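Local coordinates for SusD homolog (Bacteroides thetaiotaomicron, PDB 3SGH), which probably binds glycans at the bacterial outer membrane, as a SusD-like lipoprotein built around an alpha-alpha superhelix, for uptake by the bacterium, at residues A44-Q49 / N424-F429; I62-N67 / V285-A290; G71-S76 / R456-R461; S443-C448 / D483-D488; T450-R455 / M493-T498. All blocks are in the same frame, centred on the assembly; numbering follows the deposited sequence.

Contact 1: A44-Q49 / N424-F429; sequences ASFSGQ and NGWADF
The 3-10 turn ending at S47 packs against the first turn of helix 424-432, and the chains come closest where the CA atoms of S47 and G425 stand 4.1 Å apart. G425, with no side chain, lets the backbones come this close. S47 OG accepts a hydrogen bond of 2.9 Å from W426 N, one of the amides at the helix start, and the same hydroxyl is also bonded to P422 O. Beside it, F46 and W426 point the same way. The edge of the F46 ring, led by CD2, meets the face of the indole six-membered ring in an edge-to-face pair with planes at 65°. F46 CB adds a CH-pi contact over the five-membered ring, 3.6 Å from its centroid. W426 NE1 is bonded to Q454 O. The buried contact thus ties the loop between helix 33-40 and strand 50-52 to helix 424-432, while S47 O reaches W415 NE1 on helix 403-417.

Contact 2: I62-N67 / V285-A290; sequences IFAYYN and VRSGSA
A loop-to-loop junction holds A64 and Y65 against G288 and S289, with a backbone C-H of glycine resting on a tyrosine ring. G288 CA lies over one face of the Y65 ring, 3.7 Å from its centroid, in a CH-pi contact displaced toward the rim. At the ring edge Y65 OH donates a short hydrogen bond of 2.6 Å to S289 O, which approaches near the ring plane; the hydroxyl is tilted 20° from the plane of that carbonyl. Y65 is thus gripped both on a face and at its tip. Y65 lies in the loop between strand 50-52 and helix 70-73, and its partners belong to the long connection from helix 267-270 to strand 314-317, so the contact fastens two non-repetitive connections of this largely helical SusD-like fold. G288 takes a positive phi of 73°, and the methyl group of A64 packs against its backbone, with A64 CB 3.5 Å from G288 N. Nearby, a water donates to A64 O over 2.8 Å and is hydrogen-bonded to S287 OG. G288 O is bonded to T441 OG1, and S289 OG to E291 O.

Contact 3: G71-S76 / R456-R461; sequences GHNDSS and RLRFTR
The carboxamide of N73 presents its edge to the backbone of R458, while N73 CG lies over one face of the R458 guanidinium, offset toward its rim. The amide makes a paired, side-chain-to-backbone bridge at one residue: R458 N donates to N73 OD1 over 3.0 Å, in the carbonyl plane on a lone pair, and N73 ND2 donates to R458 O, also over 3.0 Å. The second bond stays in the N73 amide plane but reaches R458 O from above its carbonyl plane, 50° out of it. In N73, chi1 of 178° sets CG anti to the backbone N, on the side of R458. The other N-H of ND2 is bonded to D74 OD1, so both donors and the acceptor of this amide are engaged and its rotation is well fixed. L457 CB packs 3.6 Å from N73 OD1. Farther along, T460 is the N-cap of helix 461-466, its OG1 capping E463 N, and its CB packs against D74 CG. Because D74 OD2 accepts from the backbone N of R461, the carboxylate sits at the start of that helix, where the helix dipole would be expected to stabilise its negative charge. R458 NE is bonded to N485 OD1, and R461 NE forms a salt bridge with E70. The bond from R461 N to D74 OD2 is 2.9 Å long, met from above the carboxylate plane at an N-H...O angle of 168°.

Contact 4: S443-C448 / D483-D488; sequences SMNADC and DSNGTD
D447 lays its CB and carboxylate against the hydroxyl of S484, whose OG donates a 2.8 Å hydrogen bond to D447 OD2 from the anti side, 23° out of the carboxylate plane. That hydroxyl in turn accepts from G486 N in an ST turn, so it links two beta turns: the type I turn N445 to C448 and the type I turn S484 to T487. In the first, N445 OD1 accepts from D447 N, making an Asx turn. C448 SG packs on the second turn, 3.6 Å from G486 N and 3.7 Å from N485 CB. G486 CA makes a C-H...O contact of 3.5 Å with D447 O; a water donates to both D447 O and G486 O. The amides of N445 and N485 lie with planes 20° apart, and each ND2 has an acceptor in the 62-67 loop, N67 OD1 and Y66 O respectively, while N485 OD1 accepts from R458 NE. With S484 OG and the ammonium of K482 both at D447 OD2, the carboxylate is likely to remain ionised.

Contact 5: T450-R455 / M493-T498; sequences TGRGQR and MKENGT
Two arginines packed against each other and facing the C-terminal tail carry this surface contact, R452 meeting M493 and E495 while R455 reaches the same M493 carbonyl. The guanidinium of R452 is sandwiched: E495 CG lies over one face, 3.4 Å from R452 NH1, and R455 NE lies over the opposite face. At its edge R452 NH2 stands 2.9 Å from M493 O. The chain of R452 bends at chi3 (68°), and the E495 side chain crosses it at about a right angle, with carboxylate and guanidinium planes 87° apart. R455 NH2 makes a weak hydrogen bond of 3.3 Å to M493 O, and R455 NH1 donates to R452 O over 2.8 Å, in the plane of its own guanidinium. The two guanidinium groups overlap, offset toward their rims; D488, whose carboxylate forms salt bridges with R455 NE and R452 NH2, would be expected to offset the repulsion. The motif on the other side is a type I beta turn from K494 to G497, overlapped by an Asx turn in which N496 OD1 accepts from T498 N; it belongs to the C-terminal tail beyond helix 468-477, and the arginines come from the loop between helices 424-432 and 461-466. No N-H of R452 points at the E495 carboxylate. Instead a water accepts from R452 NH1 over 2.9 Å and donates to E495 OE2 over 2.6 Å.

How the contacts relate
The loop between helices 424-432 and 461-466 supplies one segment each to contacts 3, 4 and 5. Contacts 4 and 5, with centres 11 Å apart, are joined by the D488 carboxylate and by packing of T487 O against R455 CB (3.4 Å). Contact 3, whose centre lies 13 Å from that of contact 4, is bound to it by the salt bridge from R456 NH1 to D483 OD1 (2.8 Å). Contacts 2 and 4 meet where Y65 O lies 2.9 Å from M444 N. Contact 1, the most central, touches contact 2 through F46 and F63 O and contact 5 through W426 and Q454; its nearest atoms lie about 6 Å from those of contact 4.

Contact 1: A44-Q49 / N424-F429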
# COMPACT_ATOMS: atom_id res chain seq x y z
N ALA A 44 -2.26 1.92 -8.29
CA ALA A 44 -2.13 2.66 -7.03
C ALA A 44 -3.09 3.84 -6.91
O ALA A 44 -3.37 4.30 -5.80
CB ALA A 44 -0.68 3.14 -6.84
N SER A 45 -3.53 4.39 -8.06
CA SER A 45 -4.48 5.48 -8.02
C SER A 45 -5.79 5.08 -7.31
O SER A 45 -6.52 5.96 -6.83
CB SER A 45 -4.75 6.02 -9.43
OG SER A 45 -3.55 6.55 -9.99
N PHE A 46 -6.07 3.80 -7.20
CA PHE A 46 -7.23 3.35 -6.44
C PHE A 46 -7.10 3.61 -4.93
O PHE A 46 -8.08 3.43 -4.20
CB PHE A 46 -7.49 1.84 -6.64
CG PHE A 46 -7.67 1.43 -8.08
CD1 PHE A 46 -8.17 2.31 -9.02
CD2 PHE A 46 -7.36 0.15 -8.46
CE1 PHE A 46 -8.31 1.94 -10.34
CE2 PHE A 46 -7.51 -0.28 -9.81
CZ PHE A 46 -7.97 0.59 -10.73
N SER A 47 -5.90 3.94 -4.46
CA SER A 47 -5.67 4.38 -3.11
C SER A 47 -5.81 5.88 -2.89
O SER A 47 -5.63 6.34 -1.74
CB SER A 47 -4.29 3.92 -2.60
OG SER A 47 -4.22 2.51 -2.52
N GLY A 48 -6.07 6.65 -3.95
CA GLY A 48 -6.48 8.07 -3.79
C GLY A 48 -5.40 9.09 -3.51
O GLY A 48 -5.74 10.23 -3.20
N GLN A 49 -4.12 8.69 -3.60
CA GLN A 49 -2.99 9.59 -3.28
C GLN A 49 -2.21 10.10 -4.49
O GLN A 49 -1.81 11.27 -4.55
CB GLN A 49 -2.00 8.90 -2.33
CG GLN A 49 -2.58 8.22 -1.14
CD GLN A 49 -1.52 7.83 -0.13
OE1 GLN A 49 -0.48 7.34 -0.51
NE2 GLN A 49 -1.79 8.06 1.16
N ASN A 424 -2.35 0.93 0.72
CA ASN A 424 -3.10 1.09 1.99
C ASN A 424 -4.53 1.57 1.78
O ASN A 424 -5.51 0.98 2.32
CB ASN A 424 -2.41 2.06 2.94
CG ASN A 424 -3.17 2.22 4.21
OD1 ASN A 424 -3.33 1.25 4.95
ND2 ASN A 424 -3.70 3.42 4.46
N GLY A 425 -4.67 2.63 1.00
CA GLY A 425 -6.00 3.19 0.75
C GLY A 425 -6.96 2.20 0.10
O GLY A 425 -8.09 2.04 0.55
N TRP A 426 -6.50 1.56 -0.98
CA TRP A 426 -7.35 0.67 -1.76
C TRP A 426 -7.72 -0.55 -0.92
O TRP A 426 -8.85 -1.04 -0.99
CB TRP A 426 -6.64 0.26 -3.02
CG TRP A 426 -7.51 -0.50 -3.95
CD1 TRP A 426 -8.87 -0.41 -4.06
CD2 TRP A 426 -7.07 -1.39 -4.96
NE1 TRP A 426 -9.29 -1.23 -5.04
CE2 TRP A 426 -8.21 -1.86 -5.61
CE3 TRP A 426 -5.82 -1.87 -5.34
CZ2 TRP A 426 -8.16 -2.80 -6.64
CZ3 TRP A 426 -5.75 -2.78 -6.39
CH2 TRP A 426 -6.93 -3.22 -7.04
N ALA A 427 -6.76 -1.05 -0.16
CA ALA A 427 -6.99 -2.21 0.68
C ALA A 427 -8.00 -1.90 1.80
O ALA A 427 -8.99 -2.64 1.96
CB ALA A 427 -5.70 -2.75 1.27
N ASP A 428 -7.79 -0.81 2.53
CA ASP A 428 -8.73 -0.41 3.61
C ASP A 428 -10.11 -0.08 3.04
O ASP A 428 -11.15 -0.43 3.63
CB ASP A 428 -8.18 0.75 4.48
CG ASP A 428 -7.08 0.30 5.47
OD1 ASP A 428 -6.78 -0.93 5.56
OD2 ASP A 428 -6.54 1.17 6.20
N PHE A 429 -10.16 0.55 1.88
CA PHE A 429 -11.46 0.84 1.28
C PHE A 429 -12.21 -0.49 0.91
O PHE A 429 -13.40 -0.64 1.17
CB PHE A 429 -11.35 1.77 0.09
CG PHE A 429 -12.67 1.95 -0.65
CD1 PHE A 429 -13.66 2.76 -0.11
CD2 PHE A 429 -12.94 1.23 -1.80
CE1 PHE A 429 -14.88 2.87 -0.74
CE2 PHE A 429 -14.17 1.34 -2.45
CZ PHE A 429 -15.15 2.17 -1.91

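Contact 2: I62-N67 / V285-A290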
# COMPACT_ATOMS: atom_id res chain seq x y z
N ILE A 62 -7.97 2.00 -19.50
CA ILE A 62 -6.79 2.07 -18.62
C ILE A 62 -7.23 1.82 -17.21
O ILE A 62 -8.45 1.77 -16.92
CB ILE A 62 -6.03 3.44 -18.73
CG1 ILE A 62 -6.94 4.62 -18.39
CG2 ILE A 62 -5.36 3.63 -20.15
CD1 ILE A 62 -6.28 5.99 -18.49
N PHE A 63 -6.27 1.61 -16.30
CA PHE A 63 -6.60 1.29 -14.91
C PHE A 63 -7.57 2.30 -14.30
O PHE A 63 -8.43 1.93 -13.51
CB PHE A 63 -5.32 1.27 -14.03
CG PHE A 63 -4.70 -0.10 -13.86
CD1 PHE A 63 -5.43 -1.14 -13.30
CD2 PHE A 63 -3.39 -0.34 -14.24
CE1 PHE A 63 -4.85 -2.39 -13.12
CE2 PHE A 63 -2.83 -1.57 -14.03
CZ PHE A 63 -3.57 -2.60 -13.49
N ALA A 64 -7.40 3.58 -14.62
CA ALA A 64 -8.15 4.63 -13.88
C ALA A 64 -9.64 4.47 -14.02
O ALA A 64 -10.38 4.92 -13.15
CB ALA A 64 -7.71 6.05 -14.31
N TYR A 65 -10.07 3.87 -15.14
CA TYR A 65 -11.50 3.61 -15.37
C TYR A 65 -11.83 2.10 -15.27
O TYR A 65 -12.86 1.61 -15.78
CB TYR A 65 -11.93 4.18 -16.73
CG TYR A 65 -11.51 5.61 -17.02
CD1 TYR A 65 -10.27 5.91 -17.53
CD2 TYR A 65 -12.41 6.68 -16.84
CE1 TYR A 65 -9.91 7.19 -17.88
CE2 TYR A 65 -12.07 7.95 -17.14
CZ TYR A 65 -10.81 8.23 -17.68
OH TYR A 65 -10.43 9.51 -18.05
N TYR A 66 -10.91 1.36 -14.65
CA TYR A 66 -11.10 -0.02 -14.27
C TYR A 66 -11.08 -0.96 -15.45
O TYR A 66 -11.66 -1.99 -15.38
CB TYR A 66 -12.43 -0.21 -13.51
CG TYR A 66 -12.73 0.86 -12.46
CD1 TYR A 66 -11.75 1.37 -11.62
CD2 TYR A 66 -14.01 1.37 -12.35
CE1 TYR A 66 -12.07 2.38 -10.70
CE2 TYR A 66 -14.32 2.36 -11.42
CZ TYR A 66 -13.37 2.84 -10.59
OH TYR A 66 -13.71 3.86 -9.70
N ASN A 67 -10.38 -0.59 -16.53
CA ASN A 67 -10.36 -1.46 -17.69
C ASN A 67 -8.98 -1.47 -18.38
O ASN A 67 -8.84 -1.22 -19.59
CB ASN A 67 -11.45 -1.06 -18.67
CG ASN A 67 -11.84 -2.18 -19.59
OD1 ASN A 67 -12.12 -3.28 -19.13
ND2 ASN A 67 -11.88 -1.91 -20.90
N VAL A 285 -5.12 15.97 -9.29
CA VAL A 285 -5.71 15.51 -10.55
C VAL A 285 -6.75 14.46 -10.29
O VAL A 285 -6.51 13.51 -9.56
CB VAL A 285 -4.61 14.98 -11.52
CG1 VAL A 285 -5.27 14.53 -12.88
CG2 VAL A 285 -3.53 16.02 -11.70
N ARG A 286 -7.94 14.62 -10.90
CA ARG A 286 -8.97 13.60 -10.77
C ARG A 286 -8.53 12.34 -11.55
O ARG A 286 -8.31 12.40 -12.76
CB ARG A 286 -10.31 14.14 -11.29
CG ARG A 286 -11.47 13.16 -11.15
CD ARG A 286 -11.99 13.07 -9.68
NE ARG A 286 -13.02 12.05 -9.61
CZ ARG A 286 -14.29 12.19 -9.97
NH1 ARG A 286 -14.78 13.35 -10.31
NH2 ARG A 286 -15.11 11.13 -9.95
N SER A 287 -8.47 11.22 -10.84
CA SER A 287 -8.11 9.94 -11.44
C SER A 287 -9.37 9.46 -12.13
O SER A 287 -10.47 9.58 -11.56
CB SER A 287 -7.67 8.96 -10.36
OG SER A 287 -7.28 7.74 -10.95
N GLY A 288 -9.26 9.03 -13.38
CA GLY A 288 -10.45 8.63 -14.10
C GLY A 288 -11.26 9.88 -14.50
O GLY A 288 -12.48 9.94 -14.29
N SER A 289 -10.58 10.87 -15.06
CA SER A 289 -11.19 12.17 -15.37
C SER A 289 -12.25 12.11 -16.46
O SER A 289 -12.31 11.14 -17.24
CB SER A 289 -10.05 13.14 -15.74
OG SER A 289 -9.15 12.52 -16.65
N ALA A 290 -13.09 13.15 -16.53
CA ALA A 290 -14.13 13.26 -17.54
C ALA A 290 -13.54 13.24 -18.93
O ALA A 290 -14.13 12.68 -19.83
CB ALA A 290 -14.98 14.51 -17.32
O HOH W 1 -9.29 5.91 -10.78

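Contact 3: G71-S76 / R456-R461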
# COMPACT_ATOMS: atom_id res chain seq x y z
N GLY A 71 -1.41 -6.22 -20.69
CA GLY A 71 -0.03 -5.83 -20.33
C GLY A 71 0.07 -5.01 -19.06
O GLY A 71 0.95 -5.26 -18.22
N HIS A 72 -0.82 -4.02 -18.92
CA HIS A 72 -0.88 -3.20 -17.72
C HIS A 72 -1.36 -4.05 -16.56
O HIS A 72 -0.72 -4.07 -15.52
CB HIS A 72 -1.78 -1.98 -17.93
CG HIS A 72 -1.17 -0.97 -18.81
ND1 HIS A 72 -1.79 0.21 -19.13
CD2 HIS A 72 0.04 -0.94 -19.42
CE1 HIS A 72 -0.99 0.92 -19.92
NE2 HIS A 72 0.13 0.24 -20.10
N ASN A 73 -2.44 -4.79 -16.73
CA ASN A 73 -2.88 -5.65 -15.64
C ASN A 73 -1.76 -6.58 -15.09
O ASN A 73 -1.56 -6.68 -13.90
CB ASN A 73 -4.04 -6.52 -16.08
CG ASN A 73 -4.50 -7.46 -14.97
OD1 ASN A 73 -5.32 -7.07 -14.13
ND2 ASN A 73 -3.95 -8.66 -14.93
N ASP A 74 -1.08 -7.25 -16.01
CA ASP A 74 -0.12 -8.30 -15.67
C ASP A 74 1.22 -7.79 -15.16
O ASP A 74 2.08 -8.59 -14.78
CB ASP A 74 0.17 -9.14 -16.94
CG ASP A 74 -1.07 -9.88 -17.49
OD1 ASP A 74 -2.18 -9.80 -16.88
OD2 ASP A 74 -0.92 -10.59 -18.53
N SER A 75 1.44 -6.49 -15.16
CA SER A 75 2.75 -5.96 -14.77
C SER A 75 3.20 -6.33 -13.37
O SER A 75 4.39 -6.64 -13.12
CB SER A 75 2.76 -4.42 -14.91
OG SER A 75 2.74 -4.05 -16.27
N SER A 76 2.29 -6.21 -12.42
CA SER A 76 2.63 -6.40 -11.01
C SER A 76 3.13 -7.81 -10.74
O SER A 76 4.15 -7.99 -10.04
CB SER A 76 1.43 -6.06 -10.11
OG SER A 76 1.10 -4.68 -10.19
N ARG A 456 -10.04 -6.11 -7.76
CA ARG A 456 -8.82 -6.91 -7.85
C ARG A 456 -8.18 -6.78 -9.23
O ARG A 456 -8.82 -6.34 -10.19
CB ARG A 456 -9.11 -8.40 -7.61
CG ARG A 456 -9.89 -9.11 -8.68
CD ARG A 456 -10.27 -10.51 -8.32
NE ARG A 456 -9.16 -11.43 -8.60
CZ ARG A 456 -8.96 -12.01 -9.78
NH1 ARG A 456 -9.74 -11.73 -10.83
NH2 ARG A 456 -7.93 -12.85 -9.94
N LEU A 457 -6.92 -7.19 -9.34
CA LEU A 457 -6.30 -7.44 -10.63
C LEU A 457 -6.59 -8.89 -11.02
O LEU A 457 -6.84 -9.72 -10.16
CB LEU A 457 -4.79 -7.17 -10.57
CG LEU A 457 -4.37 -5.71 -10.78
CD1 LEU A 457 -5.12 -4.73 -9.89
CD2 LEU A 457 -2.85 -5.60 -10.58
N ARG A 458 -6.52 -9.19 -12.32
CA ARG A 458 -6.79 -10.50 -12.84
C ARG A 458 -5.50 -11.31 -12.94
O ARG A 458 -4.39 -10.75 -12.89
CB ARG A 458 -7.43 -10.38 -14.24
CG ARG A 458 -8.84 -9.81 -14.21
CD ARG A 458 -9.44 -9.66 -15.62
NE ARG A 458 -8.76 -8.55 -16.32
CZ ARG A 458 -7.80 -8.69 -17.23
NH1 ARG A 458 -7.39 -9.90 -17.61
NH2 ARG A 458 -7.23 -7.62 -17.77
N PHE A 459 -5.69 -12.62 -13.09
CA PHE A 459 -4.60 -13.56 -13.37
C PHE A 459 -3.96 -13.17 -14.73
O PHE A 459 -4.62 -12.58 -15.61
CB PHE A 459 -5.15 -15.00 -13.38
CG PHE A 459 -5.79 -15.45 -12.06
CD1 PHE A 459 -5.25 -15.08 -10.85
CD2 PHE A 459 -6.88 -16.28 -12.08
CE1 PHE A 459 -5.79 -15.56 -9.65
CE2 PHE A 459 -7.44 -16.77 -10.91
CZ PHE A 459 -6.91 -16.41 -9.71
N THR A 460 -2.69 -13.49 -14.90
CA THR A 460 -1.95 -13.02 -16.07
C THR A 460 -2.04 -13.91 -17.30
O THR A 460 -2.27 -15.13 -17.20
CB THR A 460 -0.46 -12.90 -15.74
OG1 THR A 460 0.07 -14.22 -15.53
CG2 THR A 460 -0.24 -11.97 -14.50
N ARG A 461 -1.81 -13.30 -18.46
CA ARG A 461 -1.81 -14.05 -19.70
C ARG A 461 -0.73 -15.10 -19.67
O ARG A 461 -0.94 -16.22 -20.18
CB ARG A 461 -1.67 -13.17 -20.96
CG ARG A 461 -1.62 -14.05 -22.28
CD ARG A 461 -1.82 -13.33 -23.62
NE ARG A 461 -3.22 -12.93 -23.74
CZ ARG A 461 -4.09 -13.35 -24.66
NH1 ARG A 461 -3.76 -14.20 -25.66
NH2 ARG A 461 -5.32 -12.88 -24.57
O HOH W 2 -4.41 -10.50 -18.25

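Contact 4: S443-C448 / D483-D488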
# COMPACT_ATOMS: atom_id res chain seq x y z
N SER A 443 -17.00 4.02 -15.11
CA SER A 443 -16.37 2.74 -15.31
C SER A 443 -16.44 2.36 -16.78
O SER A 443 -17.49 2.43 -17.40
CB SER A 443 -17.02 1.65 -14.46
OG SER A 443 -16.52 0.37 -14.82
N MSE A 444 -15.32 1.88 -17.28
CA MSE A 444 -15.20 1.33 -18.64
C MSE A 444 -15.21 -0.22 -18.65
O MSE A 444 -14.90 -0.86 -19.69
CB MSE A 444 -13.94 1.88 -19.30
CG MSE A 444 -13.93 3.36 -19.57
SE MSE A 444 -15.12 3.74 -21.05
CE MSE A 444 -14.00 3.08 -22.46
N ASN A 445 -15.59 -0.80 -17.51
CA ASN A 445 -15.64 -2.25 -17.32
C ASN A 445 -17.04 -2.61 -16.85
O ASN A 445 -17.53 -2.09 -15.87
CB ASN A 445 -14.62 -2.65 -16.25
CG ASN A 445 -14.45 -4.16 -16.11
OD1 ASN A 445 -15.24 -4.83 -15.44
ND2 ASN A 445 -13.42 -4.70 -16.70
N ALA A 446 -17.65 -3.56 -17.55
CA ALA A 446 -19.00 -3.99 -17.23
C ALA A 446 -19.14 -4.67 -15.88
O ALA A 446 -20.25 -4.74 -15.34
CB ALA A 446 -19.51 -4.93 -18.32
N ASP A 447 -18.05 -5.18 -15.33
CA ASP A 447 -18.10 -5.84 -14.04
C ASP A 447 -17.80 -4.94 -12.85
O ASP A 447 -17.89 -5.40 -11.70
CB ASP A 447 -17.16 -7.02 -14.01
CG ASP A 447 -17.56 -8.14 -14.95
OD1 ASP A 447 -18.72 -8.18 -15.40
OD2 ASP A 447 -16.70 -8.99 -15.24
N CYS A 448 -17.44 -3.68 -13.10
CA CYS A 448 -17.12 -2.73 -12.00
C CYS A 448 -18.01 -1.52 -12.09
O CYS A 448 -18.32 -1.04 -13.19
CB CYS A 448 -15.68 -2.23 -12.12
SG CYS A 448 -14.40 -3.53 -12.10
N ASP A 483 -12.66 -14.75 -13.12
CA ASP A 483 -11.42 -13.96 -13.11
C ASP A 483 -11.69 -12.58 -13.72
O ASP A 483 -11.38 -12.32 -14.88
CB ASP A 483 -10.32 -14.72 -13.88
CG ASP A 483 -8.95 -14.01 -13.86
OD1 ASP A 483 -8.71 -13.18 -12.95
OD2 ASP A 483 -8.12 -14.30 -14.79
N SER A 484 -12.29 -11.72 -12.92
CA SER A 484 -12.75 -10.40 -13.28
C SER A 484 -12.12 -9.31 -12.43
O SER A 484 -11.86 -9.54 -11.23
CB SER A 484 -14.27 -10.35 -13.04
OG SER A 484 -14.79 -9.06 -13.23
N ASN A 485 -11.99 -8.12 -13.01
CA ASN A 485 -11.61 -6.92 -12.25
C ASN A 485 -12.60 -6.60 -11.13
O ASN A 485 -12.27 -5.93 -10.16
CB ASN A 485 -11.58 -5.68 -13.17
CG ASN A 485 -10.45 -5.69 -14.18
OD1 ASN A 485 -9.65 -6.66 -14.26
ND2 ASN A 485 -10.39 -4.63 -14.98
N GLY A 486 -13.85 -7.04 -11.28
CA GLY A 486 -14.90 -6.70 -10.33
C GLY A 486 -15.21 -7.76 -9.26
O GLY A 486 -16.10 -7.57 -8.41
N THR A 487 -14.48 -8.88 -9.31
CA THR A 487 -14.56 -9.95 -8.34
C THR A 487 -13.82 -9.61 -7.06
O THR A 487 -12.70 -9.18 -7.10
CB THR A 487 -14.02 -11.28 -8.93
OG1 THR A 487 -14.92 -11.72 -9.95
CG2 THR A 487 -13.95 -12.40 -7.90
N ASP A 488 -14.51 -9.82 -5.94
CA ASP A 488 -13.95 -9.56 -4.64
C ASP A 488 -12.96 -10.62 -4.18
O ASP A 488 -13.15 -11.82 -4.38
CB ASP A 488 -15.06 -9.34 -3.62
CG ASP A 488 -15.51 -7.87 -3.53
OD1 ASP A 488 -14.64 -6.96 -3.36
OD2 ASP A 488 -16.75 -7.63 -3.63
O HOH W 3 -17.76 -5.30 -8.70

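Contact 5: T450-R455 / M493-T498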
# COMPACT_ATOMS: atom_id res chain seq x y z
N THR A 450 -18.83 2.51 -10.20
CA THR A 450 -18.09 3.55 -9.48
C THR A 450 -18.35 3.54 -7.95
O THR A 450 -17.55 4.08 -7.19
CB THR A 450 -18.43 4.93 -10.06
OG1 THR A 450 -19.85 5.09 -10.00
CG2 THR A 450 -17.95 5.03 -11.53
N GLY A 451 -19.43 2.93 -7.48
CA GLY A 451 -19.65 2.82 -6.05
C GLY A 451 -18.57 2.05 -5.31
O GLY A 451 -18.20 2.41 -4.20
N ARG A 452 -18.09 0.97 -5.93
CA ARG A 452 -17.14 0.07 -5.27
C ARG A 452 -15.78 0.01 -5.95
O ARG A 452 -14.82 -0.47 -5.34
CB ARG A 452 -17.75 -1.34 -5.21
CG ARG A 452 -19.13 -1.30 -4.49
CD ARG A 452 -19.72 -2.63 -4.28
NE ARG A 452 -19.00 -3.45 -3.32
CZ ARG A 452 -18.37 -4.61 -3.59
NH1 ARG A 452 -18.33 -5.12 -4.81
NH2 ARG A 452 -17.80 -5.28 -2.61
N GLY A 453 -15.74 0.45 -7.21
CA GLY A 453 -14.51 0.51 -7.97
C GLY A 453 -14.02 -0.87 -8.43
O GLY A 453 -14.75 -1.88 -8.35
N GLN A 454 -12.78 -0.90 -8.90
CA GLN A 454 -12.10 -2.15 -9.25
C GLN A 454 -11.80 -2.90 -7.98
O GLN A 454 -11.42 -2.31 -7.00
CB GLN A 454 -10.81 -1.87 -10.05
CG GLN A 454 -10.10 -3.16 -10.45
CD GLN A 454 -9.24 -3.03 -11.69
OE1 GLN A 454 -9.35 -2.05 -12.46
NE2 GLN A 454 -8.37 -4.05 -11.93
N ARG A 455 -12.00 -4.21 -7.97
CA ARG A 455 -11.97 -4.99 -6.74
C ARG A 455 -10.68 -5.85 -6.62
O ARG A 455 -10.30 -6.23 -5.52
CB ARG A 455 -13.22 -5.81 -6.62
CG ARG A 455 -14.49 -5.01 -6.69
CD ARG A 455 -14.62 -3.87 -5.65
NE ARG A 455 -14.63 -4.38 -4.27
CZ ARG A 455 -14.68 -3.64 -3.16
NH1 ARG A 455 -14.69 -2.32 -3.23
NH2 ARG A 455 -14.73 -4.21 -1.96
N MSE A 493 -14.68 -6.72 1.73
CA MSE A 493 -16.11 -6.65 2.01
C MSE A 493 -16.88 -6.94 0.71
O MSE A 493 -16.52 -6.45 -0.34
CB MSE A 493 -16.49 -5.25 2.51
CG MSE A 493 -17.94 -5.15 2.83
SE MSE A 493 -18.31 -3.52 3.83
CE MSE A 493 -17.27 -2.21 2.89
N LYS A 494 -17.87 -7.81 0.79
CA LYS A 494 -18.64 -8.19 -0.38
C LYS A 494 -19.79 -7.24 -0.57
O LYS A 494 -20.05 -6.40 0.30
CB LYS A 494 -19.15 -9.62 -0.23
CG LYS A 494 -18.08 -10.67 0.07
CD LYS A 494 -16.91 -10.63 -0.89
CE LYS A 494 -15.95 -11.78 -0.66
NZ LYS A 494 -15.13 -11.57 0.60
N GLU A 495 -20.47 -7.38 -1.71
CA GLU A 495 -21.55 -6.47 -2.11
C GLU A 495 -22.61 -6.31 -1.04
O GLU A 495 -23.11 -5.21 -0.83
CB GLU A 495 -22.19 -6.94 -3.42
CG GLU A 495 -21.39 -6.55 -4.67
CD GLU A 495 -22.13 -6.89 -5.99
OE1 GLU A 495 -23.19 -7.56 -5.91
OE2 GLU A 495 -21.66 -6.50 -7.09
N ASN A 496 -22.91 -7.41 -0.35
CA ASN A 496 -23.93 -7.42 0.70
C ASN A 496 -23.45 -7.06 2.09
O ASN A 496 -24.18 -7.22 3.07
CB ASN A 496 -24.63 -8.77 0.71
CG ASN A 496 -23.78 -9.88 1.33
OD1 ASN A 496 -22.58 -9.72 1.65
ND2 ASN A 496 -24.42 -11.03 1.52
N GLY A 497 -22.22 -6.54 2.20
CA GLY A 497 -21.70 -6.12 3.46
C GLY A 497 -21.00 -7.17 4.30
O GLY A 497 -20.42 -6.80 5.31
N THR A 498 -21.11 -8.46 3.94
CA THR A 498 -20.48 -9.56 4.70
C THR A 498 -19.06 -9.78 4.15
O THR A 498 -18.66 -9.07 3.22
CB THR A 498 -21.27 -10.92 4.52
OG1 THR A 498 -21.22 -11.33 3.14
CG2 THR A 498 -22.71 -10.78 4.99
O HOH W 4 -19.86 -4.56 -7.19